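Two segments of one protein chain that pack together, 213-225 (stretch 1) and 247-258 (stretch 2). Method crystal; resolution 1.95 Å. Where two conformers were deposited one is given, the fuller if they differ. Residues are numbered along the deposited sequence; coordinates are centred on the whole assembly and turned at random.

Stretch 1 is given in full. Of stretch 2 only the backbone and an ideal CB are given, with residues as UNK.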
# COMPACT_ATOMS: atom_id res chain seq x y z
N PHE A 213 -12.01 37.04 -7.49
CA PHE A 213 -12.17 37.20 -6.03
C PHE A 213 -13.40 36.50 -5.47
O PHE A 213 -14.11 37.06 -4.63
CB PHE A 213 -12.18 38.69 -5.63
CG PHE A 213 -10.91 39.13 -4.97
CD1 PHE A 213 -10.70 38.88 -3.61
CD2 PHE A 213 -9.84 39.62 -5.74
CE1 PHE A 213 -9.48 39.20 -3.01
CE2 PHE A 213 -8.62 39.94 -5.15
CZ PHE A 213 -8.43 39.70 -3.79
N ILE A 214 -13.59 35.24 -5.84
CA ILE A 214 -14.70 34.47 -5.29
C ILE A 214 -14.38 34.07 -3.83
O ILE A 214 -13.37 33.40 -3.56
CB ILE A 214 -15.01 33.23 -6.16
CG1 ILE A 214 -15.54 33.68 -7.55
CG2 ILE A 214 -16.00 32.30 -5.47
CD1 ILE A 214 -16.85 34.48 -7.52
N ARG A 215 -15.25 34.49 -2.91
CA ARG A 215 -14.97 34.26 -1.51
C ARG A 215 -15.85 33.17 -0.92
O ARG A 215 -15.48 32.56 0.08
CB ARG A 215 -15.07 35.56 -0.71
CG ARG A 215 -13.99 36.57 -1.09
CD ARG A 215 -14.54 38.00 -1.10
NE ARG A 215 -15.13 38.39 -2.40
CZ ARG A 215 -16.10 39.30 -2.52
NH1 ARG A 215 -16.55 39.65 -3.73
NH2 ARG A 215 -16.57 39.89 -1.44
N THR A 216 -17.03 32.95 -1.53
CA THR A 216 -18.02 31.99 -1.01
C THR A 216 -18.75 31.33 -2.17
O THR A 216 -18.82 31.89 -3.27
CB THR A 216 -19.12 32.70 -0.15
OG1 THR A 216 -19.85 33.60 -0.98
CG2 THR A 216 -18.51 33.48 1.02
N ALA A 217 -19.44 30.23 -1.87
CA ALA A 217 -20.34 29.61 -2.82
C ALA A 217 -21.50 30.54 -3.21
O ALA A 217 -21.97 30.50 -4.33
CB ALA A 217 -20.89 28.29 -2.27
N GLU A 218 -21.97 31.35 -2.26
CA GLU A 218 -23.08 32.26 -2.57
C GLU A 218 -22.68 33.27 -3.66
O GLU A 218 -23.45 33.57 -4.58
CB GLU A 218 -23.58 32.98 -1.31
CG GLU A 218 -24.85 33.80 -1.53
CD GLU A 218 -25.98 33.01 -2.20
OE1 GLU A 218 -26.69 33.59 -3.06
OE2 GLU A 218 -26.17 31.80 -1.88
N GLN A 219 -21.43 33.73 -3.61
CA GLN A 219 -20.93 34.58 -4.67
C GLN A 219 -20.92 33.91 -6.05
O GLN A 219 -21.21 34.57 -7.06
CB GLN A 219 -19.53 35.06 -4.33
CG GLN A 219 -19.50 35.95 -3.12
CD GLN A 219 -18.33 36.88 -3.15
OE1 GLN A 219 -17.23 36.50 -3.53
NE2 GLN A 219 -18.58 38.15 -2.84
N VAL A 220 -20.53 32.64 -6.11
CA VAL A 220 -20.64 31.91 -7.39
C VAL A 220 -22.08 31.93 -7.92
O VAL A 220 -22.31 32.20 -9.11
CB VAL A 220 -20.16 30.45 -7.26
CG1 VAL A 220 -20.22 29.77 -8.62
CG2 VAL A 220 -18.74 30.39 -6.69
N ARG A 221 -23.03 31.61 -7.05
CA ARG A 221 -24.45 31.67 -7.37
C ARG A 221 -24.94 33.03 -7.84
O ARG A 221 -25.72 33.12 -8.80
CB ARG A 221 -25.32 31.15 -6.19
CG ARG A 221 -25.20 29.64 -6.00
CD ARG A 221 -26.23 29.10 -5.01
NE ARG A 221 -25.89 29.43 -3.62
CZ ARG A 221 -25.04 28.73 -2.87
NH1 ARG A 221 -24.81 29.11 -1.62
NH2 ARG A 221 -24.44 27.64 -3.35
N GLU A 222 -24.37 34.10 -7.27
CA GLU A 222 -24.67 35.45 -7.73
C GLU A 222 -24.13 35.75 -9.11
O GLU A 222 -24.82 36.38 -9.91
CB GLU A 222 -24.20 36.51 -6.73
CG GLU A 222 -25.12 36.58 -5.52
CD GLU A 222 -24.46 37.18 -4.29
OE1 GLU A 222 -23.33 37.71 -4.40
OE2 GLU A 222 -25.08 37.12 -3.21
N VAL A 223 -22.92 35.25 -9.42
CA VAL A 223 -22.43 35.34 -10.79
C VAL A 223 -23.33 34.56 -11.75
O VAL A 223 -23.66 35.05 -12.85
CB VAL A 223 -20.96 34.84 -10.91
CG1 VAL A 223 -20.54 34.77 -12.39
CG2 VAL A 223 -20.05 35.79 -10.13
N ARG A 224 -23.70 33.36 -11.34
CA ARG A 224 -24.54 32.49 -12.16
C ARG A 224 -25.88 33.19 -12.43
O ARG A 224 -26.34 33.23 -13.56
CB ARG A 224 -24.76 31.14 -11.44
CG ARG A 224 -25.55 30.10 -12.21
CD ARG A 224 -24.67 29.21 -13.08
NE ARG A 224 -23.69 28.41 -12.31
CZ ARG A 224 -22.63 27.82 -12.88
NH1 ARG A 224 -22.47 27.92 -14.22
NH2 ARG A 224 -21.71 27.17 -12.13
N ALA A 225 -26.41 33.89 -11.42
CA ALA A 225 -27.70 34.57 -11.57
C ALA A 225 -27.61 35.80 -12.48
O ALA A 225 -28.48 36.01 -13.31
CB ALA A 225 -28.29 34.94 -10.21
N UNK A 247 -10.37 28.99 2.32
CA UNK A 247 -11.07 28.42 3.45
C UNK A 247 -12.40 27.79 3.01
O UNK A 247 -12.78 26.74 3.50
CB UNK A 247 -11.31 29.49 4.51
N UNK A 248 -13.07 28.42 2.06
CA UNK A 248 -14.36 27.94 1.59
C UNK A 248 -14.26 27.09 0.29
O UNK A 248 -15.24 26.94 -0.42
CB UNK A 248 -15.28 29.14 1.36
N UNK A 249 -13.07 26.56 -0.00
CA UNK A 249 -12.81 25.96 -1.31
C UNK A 249 -13.80 24.80 -1.66
O UNK A 249 -14.24 24.68 -2.78
CB UNK A 249 -11.37 25.44 -1.34
N UNK A 250 -14.14 23.96 -0.68
CA UNK A 250 -15.03 22.82 -0.97
C UNK A 250 -16.38 23.28 -1.55
O UNK A 250 -16.88 22.73 -2.54
CB UNK A 250 -15.27 22.00 0.30
N UNK A 251 -17.02 24.22 -0.86
CA UNK A 251 -18.33 24.69 -1.32
C UNK A 251 -18.21 25.53 -2.60
O UNK A 251 -19.11 25.52 -3.44
CB UNK A 251 -19.01 25.51 -0.22
N UNK A 252 -17.10 26.25 -2.76
CA UNK A 252 -16.87 26.95 -4.01
C UNK A 252 -16.70 25.99 -5.21
O UNK A 252 -17.31 26.18 -6.25
CB UNK A 252 -15.63 27.84 -3.87
N UNK A 253 -15.94 24.92 -5.01
CA UNK A 253 -15.74 23.95 -6.07
C UNK A 253 -17.09 23.34 -6.42
O UNK A 253 -17.45 23.26 -7.59
CB UNK A 253 -14.74 22.87 -5.66
N UNK A 254 -17.87 23.03 -5.39
CA UNK A 254 -19.20 22.48 -5.59
C UNK A 254 -20.08 23.38 -6.48
O UNK A 254 -20.79 22.89 -7.36
CB UNK A 254 -19.87 22.27 -4.23
N UNK A 255 -20.08 24.69 -6.22
CA UNK A 255 -20.93 25.62 -6.97
C UNK A 255 -20.41 25.95 -8.38
O UNK A 255 -21.15 26.50 -9.21
CB UNK A 255 -21.08 26.92 -6.17
N UNK A 256 -19.11 25.70 -8.62
CA UNK A 256 -18.43 26.22 -9.80
C UNK A 256 -18.33 25.15 -10.86
O UNK A 256 -18.49 23.97 -10.56
CB UNK A 256 -17.04 26.74 -9.44
N UNK A 257 -17.97 25.53 -12.08
CA UNK A 257 -17.64 24.56 -13.11
C UNK A 257 -16.14 24.22 -13.07
O UNK A 257 -15.71 23.24 -13.64
CB UNK A 257 -18.03 25.10 -14.49
N UNK A 258 -15.36 25.07 -12.42
CA UNK A 258 -13.90 24.92 -12.43
C UNK A 258 -13.27 26.00 -11.56
O UNK A 258 -13.99 26.85 -11.00
CB UNK A 258 -13.35 24.99 -13.86

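Position 247 has helical backbone angles, and its ideal CB finds nothing of stretch 1 within 5.5 Å. Many side chains would suit. It is Gln-247.

Position 248 leaves helical angles and stands just before the next helix. Its CB points toward stretch 1, 3.7 Å from the carbonyl O of Arg-215. A short side chain with a donor would suit: Asn, Ser or Thr. Asn-248 ND2 donates to Arg-215 O at 2.8 Å, almost linearly.

Positions 249 and 250 begin the helix and offer CB no partner in stretch 1. At 249 CB points away. The contact sets little limit on either. They are Ile-249 and Asp-250.

Position 251 points toward stretch 1, with its ideal CB 3.9 Å from Ala-217 CB. Space is short, so Ala, Ser or perhaps Thr would fit. Ser-251 OG is 2.7 Å from the oxygen of water 1, which accepts from Ala-217 N at 3.0 Å. The water thus links the two helices.

The CA of 252 and the CA of Ala-217 are the nearest CA pair across the stretches, at 4.5 Å. CB points sideways, but Ile-214 CG2, Val-220 CG2 and Ala-217 N all lie within 5 Å of it. An aliphatic side chain is expected: Val, Ile, Leu or Met. Ile-252 CG2 packs on Ile-214 CG2 at 3.9 Å and Val-220 CG2 at 4.2 Å.

Positions 253 and 254 have no neighbour from stretch 1 near CB and are free as far as this contact goes. They are Ile-253 and Glu-254.

At 255 CA-to-CB points toward stretch 1; the ideal CB lies 3.8 Å from Val-220 CB and 4.1 Å from Ala-217 O. Ala or Gly suits best. Ala-255 CB packs on Val-220 CB, and on Ala-217 CB at 4.1 Å. Ala-255 O accepts from Arg-224 NH2 at 3.0 Å.

Position 256 leaves the helix. CB points sideways, 4.5 Å from Val-220 CG1. Small residues such as Ser, Ala or Thr are plausible. Ser-256 donates from OG to Ile-252 O at 2.7 Å.

Position 257 has CB 4.8 Å from Arg-224 NH2, so an acceptor is favoured: Asp, Asn, Glu or Gln. Asn-257 OD1 accepts from Arg-224 NH1 at 2.9 Å and NH2 at 3.0 Å.

Position 258 is almost fully extended and out of reach. Stretch 1 sets no limit; the angles favour glycine without demanding it. It is Gly-258.

Stretch 2 (247-258) QNIDSIIEASNG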
# COMPACT_ATOMS: atom_id res chain seq x y z
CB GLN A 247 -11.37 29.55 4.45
CG GLN A 247 -12.14 29.14 5.68
CD GLN A 247 -12.24 30.28 6.68
OE1 GLN A 247 -12.71 30.09 7.80
NE2 GLN A 247 -11.81 31.47 6.27
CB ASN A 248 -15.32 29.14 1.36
CG ASN A 248 -15.63 29.88 2.64
OD1 ASN A 248 -15.74 29.27 3.68
ND2 ASN A 248 -15.67 31.23 2.58
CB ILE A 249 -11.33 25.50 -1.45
CG1 ILE A 249 -11.04 25.02 -2.87
CG2 ILE A 249 -10.97 24.40 -0.43
CD1 ILE A 249 -11.29 26.08 -3.93
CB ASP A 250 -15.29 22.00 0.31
CG ASP A 250 -14.07 21.24 0.78
OD1 ASP A 250 -13.12 21.05 -0.02
OD2 ASP A 250 -14.08 20.77 1.94
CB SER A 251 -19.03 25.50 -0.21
OG SER A 251 -18.29 26.67 0.10
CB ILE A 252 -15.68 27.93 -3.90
CG1 ILE A 252 -16.06 29.07 -2.94
CG2 ILE A 252 -15.30 28.50 -5.29
CD1 ILE A 252 -14.85 29.85 -2.43
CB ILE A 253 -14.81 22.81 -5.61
CG1 ILE A 253 -13.34 23.27 -5.64
CG2 ILE A 253 -15.00 21.59 -6.49
CD1 ILE A 253 -12.37 22.29 -4.98
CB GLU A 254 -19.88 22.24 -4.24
CG GLU A 254 -21.37 22.00 -4.35
CD GLU A 254 -21.70 20.54 -4.51
OE1 GLU A 254 -21.25 19.74 -3.66
OE2 GLU A 254 -22.37 20.18 -5.50
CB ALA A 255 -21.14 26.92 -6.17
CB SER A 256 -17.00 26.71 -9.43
OG SER A 256 -17.06 27.70 -8.42
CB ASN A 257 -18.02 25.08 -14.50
CG ASN A 257 -19.53 25.34 -14.63
OD1 ASN A 257 -19.98 26.46 -14.43
ND2 ASN A 257 -20.30 24.28 -14.70
O HOH W 1 -19.05 29.11 0.89
O HOH W 2 -23.63 28.20 -9.52
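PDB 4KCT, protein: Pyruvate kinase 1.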